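Local structure of cysteine synthase (Helicobacter pylori, 6AHI) at residues 30-35 against 288-293; 171-176 against 284-289; 198-203 against 276-281. The protein makes L-cysteine and acetate from O-acetyl-L-serine and hydrogen sulfide with the help of pyridoxal 5'-phosphate, and also has cystathionine beta-synthase activity. One frame throughout, in Å; residues are numbered along the deposited sequence.

Contact 1: residues 30-35 against 288-293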
loop_
_atom_site.group_PDB
_atom_site.type_symbol
_atom_site.label_atom_id
_atom_site.label_comp_id
_atom_site.label_asym_id
_atom_site.label_seq_id
_atom_site.Cartn_x
_atom_site.Cartn_y
_atom_site.Cartn_z
ATOM N N SER A 30 -8.915 15.827 -24.051
ATOM C CA SER A 30 -7.771 15.960 -23.176
ATOM C C SER A 30 -7.798 14.838 -22.127
ATOM O O SER A 30 -8.826 14.182 -21.890
ATOM C CB SER A 30 -7.761 17.305 -22.513
ATOM O OG SER A 30 -7.643 18.329 -23.489
ATOM N N ALA A 31 -6.663 14.644 -21.463
ATOM C CA ALA A 31 -6.529 13.659 -20.412
ATOM C C ALA A 31 -5.457 14.107 -19.418
ATOM O O ALA A 31 -4.485 14.796 -19.803
ATOM C CB ALA A 31 -6.153 12.311 -20.972
ATOM N N ILE A 32 -5.611 13.623 -18.184
ATOM C CA ILE A 32 -4.577 13.695 -17.185
ATOM C C ILE A 32 -4.136 12.256 -16.904
ATOM O O ILE A 32 -4.941 11.404 -16.577
ATOM C CB ILE A 32 -5.048 14.422 -15.905
ATOM C CG1 ILE A 32 -5.434 15.879 -16.173
ATOM C CG2 ILE A 32 -3.977 14.321 -14.818
ATOM C CD1 ILE A 32 -6.124 16.545 -15.022
ATOM N N TYR A 33 -2.822 12.061 -16.934
ATOM C CA TYR A 33 -2.201 10.820 -16.548
ATOM C C TYR A 33 -1.461 11.030 -15.227
ATOM O O TYR A 33 -0.568 11.815 -15.176
ATOM C CB TYR A 33 -1.214 10.371 -17.606
ATOM C CG TYR A 33 -1.859 10.119 -18.926
ATOM C CD1 TYR A 33 -2.451 8.903 -19.191
ATOM C CD2 TYR A 33 -1.915 11.093 -19.900
ATOM C CE1 TYR A 33 -3.014 8.628 -20.422
ATOM C CE2 TYR A 33 -2.522 10.845 -21.132
ATOM C CZ TYR A 33 -3.055 9.603 -21.400
ATOM O OH TYR A 33 -3.639 9.341 -22.624
ATOM N N ALA A 34 -1.802 10.225 -14.230
ATOM C CA ALA A 34 -1.139 10.252 -12.969
ATOM C C ALA A 34 -0.353 8.970 -12.799
ATOM O O ALA A 34 -0.907 7.859 -12.759
ATOM C CB ALA A 34 -2.102 10.413 -11.829
ATOM N N LYS A 35 0.958 9.152 -12.664
ATOM C CA LYS A 35 1.825 8.067 -12.327
ATOM C C LYS A 35 1.646 7.734 -10.844
ATOM O O LYS A 35 1.820 8.598 -10.000
ATOM C CB LYS A 35 3.238 8.478 -12.727
ATOM C CG LYS A 35 4.267 7.397 -12.537
ATOM C CD LYS A 35 4.149 6.293 -13.508
ATOM C CE LYS A 35 5.468 5.570 -13.645
ATOM N NZ LYS A 35 5.267 4.214 -14.173
ATOM N N VAL A 288 -1.798 15.797 -20.032
ATOM C CA VAL A 288 -1.078 16.358 -18.874
ATOM C C VAL A 288 -0.602 15.215 -17.982
ATOM O O VAL A 288 -1.417 14.385 -17.573
ATOM C CB VAL A 288 -1.964 17.347 -18.097
ATOM C CG1 VAL A 288 -1.292 17.851 -16.834
ATOM C CG2 VAL A 288 -2.379 18.511 -18.980
ATOM N N LEU A 289 0.706 15.157 -17.707
ATOM C CA LEU A 289 1.252 14.134 -16.827
ATOM C C LEU A 289 1.444 14.719 -15.427
ATOM O O LEU A 289 1.997 15.839 -15.307
ATOM C CB LEU A 289 2.595 13.680 -17.377
ATOM C CG LEU A 289 3.471 12.831 -16.465
ATOM C CD1 LEU A 289 2.855 11.472 -16.164
ATOM C CD2 LEU A 289 4.838 12.676 -17.096
ATOM N N THR A 290 1.051 13.960 -14.401
ATOM C CA THR A 290 1.393 14.303 -13.003
ATOM C C THR A 290 1.880 13.034 -12.270
ATOM O O THR A 290 1.862 11.949 -12.788
ATOM C CB THR A 290 0.234 15.059 -12.337
ATOM O OG1 THR A 290 0.648 15.618 -11.082
ATOM C CG2 THR A 290 -0.958 14.169 -12.092
ATOM N N ILE A 291 2.317 13.214 -11.025
ATOM C CA ILE A 291 2.809 12.160 -10.182
ATOM C C ILE A 291 2.051 12.250 -8.862
ATOM O O ILE A 291 1.967 13.346 -8.284
ATOM C CB ILE A 291 4.333 12.281 -9.952
ATOM C CG1 ILE A 291 5.109 12.140 -11.262
ATOM C CG2 ILE A 291 4.815 11.269 -8.918
ATOM C CD1 ILE A 291 6.428 12.816 -11.193
ATOM N N PHE A 292 1.550 11.109 -8.393
ATOM C CA PHE A 292 0.978 10.958 -7.069
ATOM C C PHE A 292 2.027 10.346 -6.152
ATOM O O PHE A 292 2.270 9.146 -6.224
ATOM C CB PHE A 292 -0.279 10.083 -7.112
ATOM C CG PHE A 292 -1.466 10.702 -7.796
ATOM C CD1 PHE A 292 -1.431 12.004 -8.251
ATOM C CD2 PHE A 292 -2.634 9.977 -7.979
ATOM C CE1 PHE A 292 -2.530 12.579 -8.859
ATOM C CE2 PHE A 292 -3.731 10.542 -8.610
ATOM C CZ PHE A 292 -3.690 11.849 -9.033
ATOM N N PRO A 293 2.690 11.136 -5.285
ATOM C CA PRO A 293 3.871 10.644 -4.572
ATOM C C PRO A 293 3.705 9.548 -3.503
ATOM O O PRO A 293 4.566 8.699 -3.422
ATOM C CB PRO A 293 4.480 11.918 -3.961
ATOM C CG PRO A 293 3.954 13.033 -4.814
ATOM C CD PRO A 293 2.545 12.589 -5.146
#
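Ile-32, Tyr-33, Ala-34 and Lys-35 pair with Val-288, Leu-289, Thr-290 and Ile-291 as parallel neighbours in the mixed sheet of this fold-type II pyridoxal-phosphate enzyme. Five backbone hydrogen bonds join the strands, from Val-288 N to Ala-31 O at one end to a 3.0 Å bond from Phe-292 N to Lys-35 O at the other. Tyr-33 O, besides accepting from Thr-290 N, receives a CA-H...O contact from Leu-289 CA at 3.4 Å.

Phe-292 can be followed outward. Its CB lies 3.9 Å from Lys-35 O. With CG anti to the carbonyl carbon (chi1 -69°), the ring starts on the side of the backbone N, and one face covers Ala-34. CG is 4.1 Å from Ala-34 CB, CD1 and CD2 and then CE1 and CE2 come successively closer to the same methyl, and CZ at the tip reaches 3.5 Å. The methyl sits over the ring centre in a CH-pi contact, 13° off the normal; alanine suits this place because its single methyl meets the flat ring with no further branch to hold it off. Ser-268 of helix 266-281 also touches Phe-292.

Ile-32, Ala-34 and Thr-290 share one side of the sheet, where the Thr-290 hydroxyl bonds to Val-176 O and its methyl remains for apolar packing. Lys-35 and Ile-291 occupy the other side: the Lys-35 aliphatic chain packs on helix 160-168 and its ammonium forms salt bridges with Glu-163 and Glu-167, while Ile-291 lies close to Thr-184, a probable cofactor-binding residue. Thr-290 CG2 rests 3.9 Å from Ala-34 CB.

Contact 2: residues 171-176 against 284-289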
loop_
_atom_site.group_PDB
_atom_site.type_symbol
_atom_site.label_atom_id
_atom_site.label_comp_id
_atom_site.label_asym_id
_atom_site.label_seq_id
_atom_site.Cartn_x
_atom_site.Cartn_y
_atom_site.Cartn_z
ATOM N N ASN A 171 3.569 12.006 -26.704
ATOM C CA ASN A 171 2.396 12.909 -26.849
ATOM C C ASN A 171 1.985 13.426 -25.461
ATOM O O ASN A 171 0.917 13.061 -24.893
ATOM C CB ASN A 171 1.223 12.257 -27.591
ATOM C CG ASN A 171 0.182 13.264 -28.047
ATOM O OD1 ASN A 171 0.497 14.390 -28.416
ATOM N ND2 ASN A 171 -1.080 12.875 -28.004
ATOM N N LEU A 172 2.870 14.243 -24.889
ATOM C CA LEU A 172 2.600 14.915 -23.630
ATOM C C LEU A 172 2.767 16.421 -23.827
ATOM O O LEU A 172 3.774 16.890 -24.358
ATOM C CB LEU A 172 3.544 14.400 -22.551
ATOM C CG LEU A 172 3.442 12.917 -22.232
ATOM C CD1 LEU A 172 4.547 12.557 -21.252
ATOM C CD2 LEU A 172 2.060 12.544 -21.663
ATOM N N THR A 173 1.788 17.161 -23.335
ATOM C CA THR A 173 1.696 18.581 -23.503
ATOM C C THR A 173 2.360 19.285 -22.306
ATOM O O THR A 173 3.010 20.329 -22.463
ATOM C CB THR A 173 0.230 19.023 -23.601
ATOM O OG1 THR A 173 -0.470 18.159 -24.506
ATOM C CG2 THR A 173 0.102 20.466 -24.023
ATOM N N SER A 174 2.183 18.707 -21.119
ATOM C CA SER A 174 2.600 19.327 -19.893
ATOM C C SER A 174 2.958 18.253 -18.848
ATOM O O SER A 174 2.379 17.159 -18.797
ATOM C CB SER A 174 1.499 20.252 -19.402
ATOM O OG SER A 174 1.931 20.921 -18.206
ATOM N N PHE A 175 3.900 18.629 -17.968
ATOM C CA PHE A 175 4.315 17.895 -16.801
ATOM C C PHE A 175 4.127 18.794 -15.577
ATOM O O PHE A 175 4.673 19.881 -15.498
ATOM C CB PHE A 175 5.765 17.440 -16.921
ATOM C CG PHE A 175 6.337 16.767 -15.696
ATOM C CD1 PHE A 175 5.645 15.737 -15.075
ATOM C CD2 PHE A 175 7.554 17.170 -15.153
ATOM C CE1 PHE A 175 6.166 15.107 -13.957
ATOM C CE2 PHE A 175 8.065 16.538 -14.033
ATOM C CZ PHE A 175 7.377 15.509 -13.437
ATOM N N VAL A 176 3.314 18.311 -14.646
ATOM C CA VAL A 176 2.906 19.015 -13.473
ATOM C C VAL A 176 3.288 18.155 -12.274
ATOM O O VAL A 176 2.793 17.028 -12.183
ATOM C CB VAL A 176 1.380 19.239 -13.493
ATOM C CG1 VAL A 176 0.904 19.929 -12.226
ATOM C CG2 VAL A 176 0.944 19.997 -14.745
ATOM N N GLU A 284 -8.133 21.600 -26.426
ATOM C CA GLU A 284 -8.674 20.267 -26.469
ATOM C C GLU A 284 -7.614 19.338 -27.065
ATOM O O GLU A 284 -6.902 19.738 -27.969
ATOM C CB GLU A 284 -9.943 20.230 -27.338
ATOM C CG GLU A 284 -11.092 20.955 -26.661
ATOM C CD GLU A 284 -12.398 21.015 -27.430
ATOM O OE1 GLU A 284 -12.406 20.669 -28.632
ATOM O OE2 GLU A 284 -13.393 21.424 -26.819
ATOM N N GLY A 285 -7.557 18.107 -26.566
ATOM C CA GLY A 285 -6.605 17.123 -27.020
ATOM C C GLY A 285 -5.279 17.174 -26.261
ATOM O O GLY A 285 -4.400 16.421 -26.557
ATOM N N SER A 286 -5.139 18.036 -25.262
ATOM C CA SER A 286 -3.882 18.121 -24.527
ATOM C C SER A 286 -3.741 16.966 -23.515
ATOM O O SER A 286 -4.718 16.486 -22.972
ATOM C CB SER A 286 -3.768 19.451 -23.870
ATOM O OG SER A 286 -3.654 20.480 -24.848
ATOM N N GLN A 287 -2.498 16.518 -23.276
ATOM C CA GLN A 287 -2.215 15.376 -22.407
ATOM C C GLN A 287 -1.299 15.862 -21.275
ATOM O O GLN A 287 -0.222 16.352 -21.533
ATOM C CB GLN A 287 -1.592 14.220 -23.187
ATOM C CG GLN A 287 -2.280 13.915 -24.521
ATOM C CD GLN A 287 -3.593 13.203 -24.324
ATOM O OE1 GLN A 287 -3.682 12.192 -23.642
ATOM N NE2 GLN A 287 -4.643 13.758 -24.913
ATOM N N VAL A 288 -1.798 15.797 -20.032
ATOM C CA VAL A 288 -1.078 16.358 -18.874
ATOM C C VAL A 288 -0.602 15.215 -17.982
ATOM O O VAL A 288 -1.417 14.385 -17.573
ATOM C CB VAL A 288 -1.964 17.347 -18.097
ATOM C CG1 VAL A 288 -1.292 17.851 -16.834
ATOM C CG2 VAL A 288 -2.379 18.511 -18.980
ATOM N N LEU A 289 0.706 15.157 -17.707
ATOM C CA LEU A 289 1.252 14.134 -16.827
ATOM C C LEU A 289 1.444 14.719 -15.427
ATOM O O LEU A 289 1.997 15.839 -15.307
ATOM C CB LEU A 289 2.595 13.680 -17.377
ATOM C CG LEU A 289 3.471 12.831 -16.465
ATOM C CD1 LEU A 289 2.855 11.472 -16.164
ATOM C CD2 LEU A 289 4.838 12.676 -17.096
#
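Thr-173 and Gln-287 stand where strands 174-178 and 287-292 begin to run side by side, a parallel pair inside the mixed sheet of the pyridoxal-phosphate fold.

Hydrogen bonding is dense at this entrance. Gln-287 O accepts from Thr-173 N at 2.8 Å and more weakly from Ser-174 N at 3.4 Å. In return, Gln-287 N gives a nearly straight bond to Thr-173 OG1, 2.9 Å long. Chi1 (-46°) puts OG1 beside Thr-173 N; the hydroxyl takes the N-H of Gln-287 while the backbone N-H binds its C=O, a double hold that suits threonine to the place before regular pairing starts. Farther in, Leu-289 N binds Ser-174 O and Val-176 N binds Leu-289 O.

Apolar contacts divide between the two sides of the sheet. Phe-175 and Leu-289 share one side: Leu-289 CD2 touches Phe-175 CD1 at 3.8 Å and also meets Leu-172 CD1, and Leu-192 of helix 183-195 touches both Phe-175 and Leu-289. Across the sheet, Val-176 CG2 packs on Val-288 CG1 at 3.7 Å beneath helix 266-281; valine, branched at CB and short, suits a strand face packed against a helix.

Polar groups gather at the loop end. Asn-171 O comes within 3.2 Å of Gln-287 CB, and Asn-171 ND2 meets the aliphatic CG of Gln-287. Gln-287 OE1 bonds to Tyr-33 OH. Gln-287 bends at chi2, which turns CD aside, and NE2 of the same amide donates to Gly-285 O at 3.1 Å, with the donor well above the carbonyl plane.

Contact 3: residues 198-203 against 276-281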
loop_
_atom_site.group_PDB
_atom_site.type_symbol
_atom_site.label_atom_id
_atom_site.label_comp_id
_atom_site.label_asym_id
_atom_site.label_seq_id
_atom_site.Cartn_x
_atom_site.Cartn_y
_atom_site.Cartn_z
ATOM N N ALA A 198 8.869 20.544 -26.652
ATOM C CA ALA A 198 7.732 21.454 -26.505
ATOM C C ALA A 198 7.005 21.317 -25.154
ATOM O O ALA A 198 6.053 22.025 -24.940
ATOM C CB ALA A 198 6.753 21.201 -27.634
ATOM N N ILE A 199 7.374 20.366 -24.294
ATOM C CA ILE A 199 6.543 20.115 -23.098
ATOM C C ILE A 199 6.596 21.332 -22.155
ATOM O O ILE A 199 7.621 21.981 -21.992
ATOM C CB ILE A 199 6.964 18.821 -22.393
ATOM C CG1 ILE A 199 5.890 18.300 -21.437
ATOM C CG2 ILE A 199 8.311 19.011 -21.710
ATOM C CD1 ILE A 199 6.233 16.957 -20.829
ATOM N N ARG A 200 5.460 21.621 -21.536
ATOM C CA ARG A 200 5.340 22.645 -20.499
ATOM C C ARG A 200 5.694 22.004 -19.148
ATOM O O ARG A 200 5.408 20.849 -18.885
ATOM C CB ARG A 200 3.921 23.248 -20.485
ATOM C CG ARG A 200 3.621 24.176 -21.655
ATOM C CD ARG A 200 2.156 24.547 -21.780
ATOM N NE ARG A 200 1.569 24.994 -20.517
ATOM C CZ ARG A 200 1.659 26.218 -19.990
ATOM N NH1 ARG A 200 2.375 27.161 -20.583
ATOM N NH2 ARG A 200 1.044 26.482 -18.842
ATOM N N LEU A 201 6.327 22.786 -18.282
ATOM C CA LEU A 201 6.730 22.337 -16.958
ATOM C C LEU A 201 6.101 23.250 -15.895
ATOM O O LEU A 201 6.386 24.456 -15.891
ATOM C CB LEU A 201 8.251 22.431 -16.831
ATOM C CG LEU A 201 9.079 21.601 -17.808
ATOM C CD1 LEU A 201 10.555 21.802 -17.521
ATOM C CD2 LEU A 201 8.722 20.126 -17.705
ATOM N N ILE A 202 5.291 22.656 -15.008
ATOM C CA ILE A 202 4.611 23.353 -13.926
ATOM C C ILE A 202 4.956 22.677 -12.600
ATOM O O ILE A 202 4.655 21.506 -12.412
ATOM C CB ILE A 202 3.086 23.370 -14.108
ATOM C CG1 ILE A 202 2.669 23.890 -15.492
ATOM C CG2 ILE A 202 2.439 24.118 -12.942
ATOM C CD1 ILE A 202 2.740 25.378 -15.644
ATOM N N GLY A 203 5.564 23.439 -11.684
ATOM C CA GLY A 203 5.881 22.976 -10.337
ATOM C C GLY A 203 4.748 23.333 -9.397
ATOM O O GLY A 203 4.104 24.358 -9.577
ATOM N N LEU A 276 -5.375 19.688 -13.040
ATOM C CA LEU A 276 -6.708 20.033 -13.527
ATOM C C LEU A 276 -6.735 21.472 -14.042
ATOM O O LEU A 276 -7.285 21.747 -15.101
ATOM C CB LEU A 276 -7.680 19.829 -12.364
ATOM C CG LEU A 276 -9.122 19.501 -12.688
ATOM C CD1 LEU A 276 -9.179 18.286 -13.614
ATOM C CD2 LEU A 276 -9.893 19.248 -11.388
ATOM N N LYS A 277 -6.108 22.393 -13.302
ATOM C CA LYS A 277 -5.976 23.790 -13.732
ATOM C C LYS A 277 -5.170 23.911 -15.021
ATOM O O LYS A 277 -5.574 24.646 -15.960
ATOM C CB LYS A 277 -5.369 24.631 -12.605
ATOM C CG LYS A 277 -6.331 24.836 -11.442
ATOM C CD LYS A 277 -5.747 25.675 -10.333
ATOM C CE LYS A 277 -6.589 25.577 -9.097
ATOM N NZ LYS A 277 -6.034 26.434 -8.028
ATOM N N GLU A 278 -4.088 23.140 -15.126
ATOM C CA GLU A 278 -3.296 23.135 -16.330
ATOM C C GLU A 278 -4.124 22.563 -17.508
ATOM O O GLU A 278 -4.134 23.171 -18.593
ATOM C CB GLU A 278 -1.959 22.437 -16.077
ATOM C CG GLU A 278 -1.105 22.223 -17.325
ATOM C CD GLU A 278 -0.377 23.434 -17.909
ATOM O OE1 GLU A 278 -0.696 24.572 -17.526
ATOM O OE2 GLU A 278 0.492 23.230 -18.797
ATOM N N ALA A 279 -4.788 21.417 -17.329
ATOM C CA ALA A 279 -5.588 20.833 -18.435
ATOM C C ALA A 279 -6.649 21.841 -18.912
ATOM O O ALA A 279 -6.887 21.971 -20.114
ATOM C CB ALA A 279 -6.252 19.539 -18.034
ATOM N N GLN A 280 -7.235 22.584 -17.959
ATOM C CA GLN A 280 -8.329 23.491 -18.263
ATOM C C GLN A 280 -7.844 24.697 -19.068
ATOM O O GLN A 280 -8.666 25.313 -19.724
ATOM C CB GLN A 280 -9.050 23.921 -16.983
ATOM C CG GLN A 280 -10.014 22.850 -16.490
ATOM C CD GLN A 280 -10.562 23.140 -15.114
ATOM O OE1 GLN A 280 -10.144 24.081 -14.451
ATOM N NE2 GLN A 280 -11.535 22.347 -14.689
ATOM N N ARG A 281 -6.547 25.031 -19.023
ATOM C CA ARG A 281 -6.034 26.192 -19.730
ATOM C C ARG A 281 -5.425 25.780 -21.078
ATOM O O ARG A 281 -5.031 26.635 -21.824
ATOM C CB ARG A 281 -5.028 26.984 -18.880
ATOM C CG ARG A 281 -3.649 26.349 -18.713
ATOM C CD ARG A 281 -2.597 27.222 -18.043
ATOM N NE ARG A 281 -2.968 27.649 -16.698
ATOM C CZ ARG A 281 -2.590 27.071 -15.552
ATOM N NH1 ARG A 281 -1.640 26.146 -15.521
ATOM N NH2 ARG A 281 -3.173 27.434 -14.426
#
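Arg-200 lays one edge of its guanidinium against the carboxylate of Glu-278, the two planes only 19° apart. The grip is side-on and two-pronged: NE of Arg-200 reaches Glu-278 OE2 at 2.7 Å, while Arg-200 NH2 reaches Glu-278 OE1 at 2.9 Å. Both oxygens use their syn lone pairs. Glutamate suits the place: chi1 (173°) sets CG anti to the backbone N, a bend at chi2 turns CD, and the carboxylate offers two acceptors matched to the arginine edge.

Three residues farther along the chain, a second arginine joins: Arg-281 NH1 donates to the anti lone pair of Glu-278 OE1 at 2.7 Å. The carboxylate between them would offset the repulsion of the two cations, whose Arg-200 NH2 and Arg-281 NH1 are 4.3 Å apart. Glu-278 OE2 is bonded to Ser-174 OG as well, and Arg-281 NH2 reaches Glu-242. Ile-202 supplies the apolar flank, its CG1 3.9 Å from Glu-278 CD.

The axes of strand 200-203 and helix 276-281 run in roughly opposite directions, at 147°, joined by a three-residue salt-bridge network in a layer of helix on sheet, the packing typical of an alpha/beta fold.

How the contacts relate
Contacts 1 and 2 share strand 287-292, which lies between strands 31-36 and 174-178; the two are buried and rest chiefly on backbone bonding with apolar side chains on both sides. Contact 3 is only partly buried and lacks backbone pairing: charged side chains span the wider gap between strand 200-206 and helix 266-281, the helix that precedes the shared strand. Contacts 1 and 2 each bring a side chain near Thr-184, whereas contact 3 lies away from the annotated residues. Further ties join them: Ile-291 CD1 packs on Phe-175, Val-288 CG2 packs on Ala-279 CA, and Phe-175 N meets Arg-200 O in a probable hydrogen bond between contacts 2 and 3.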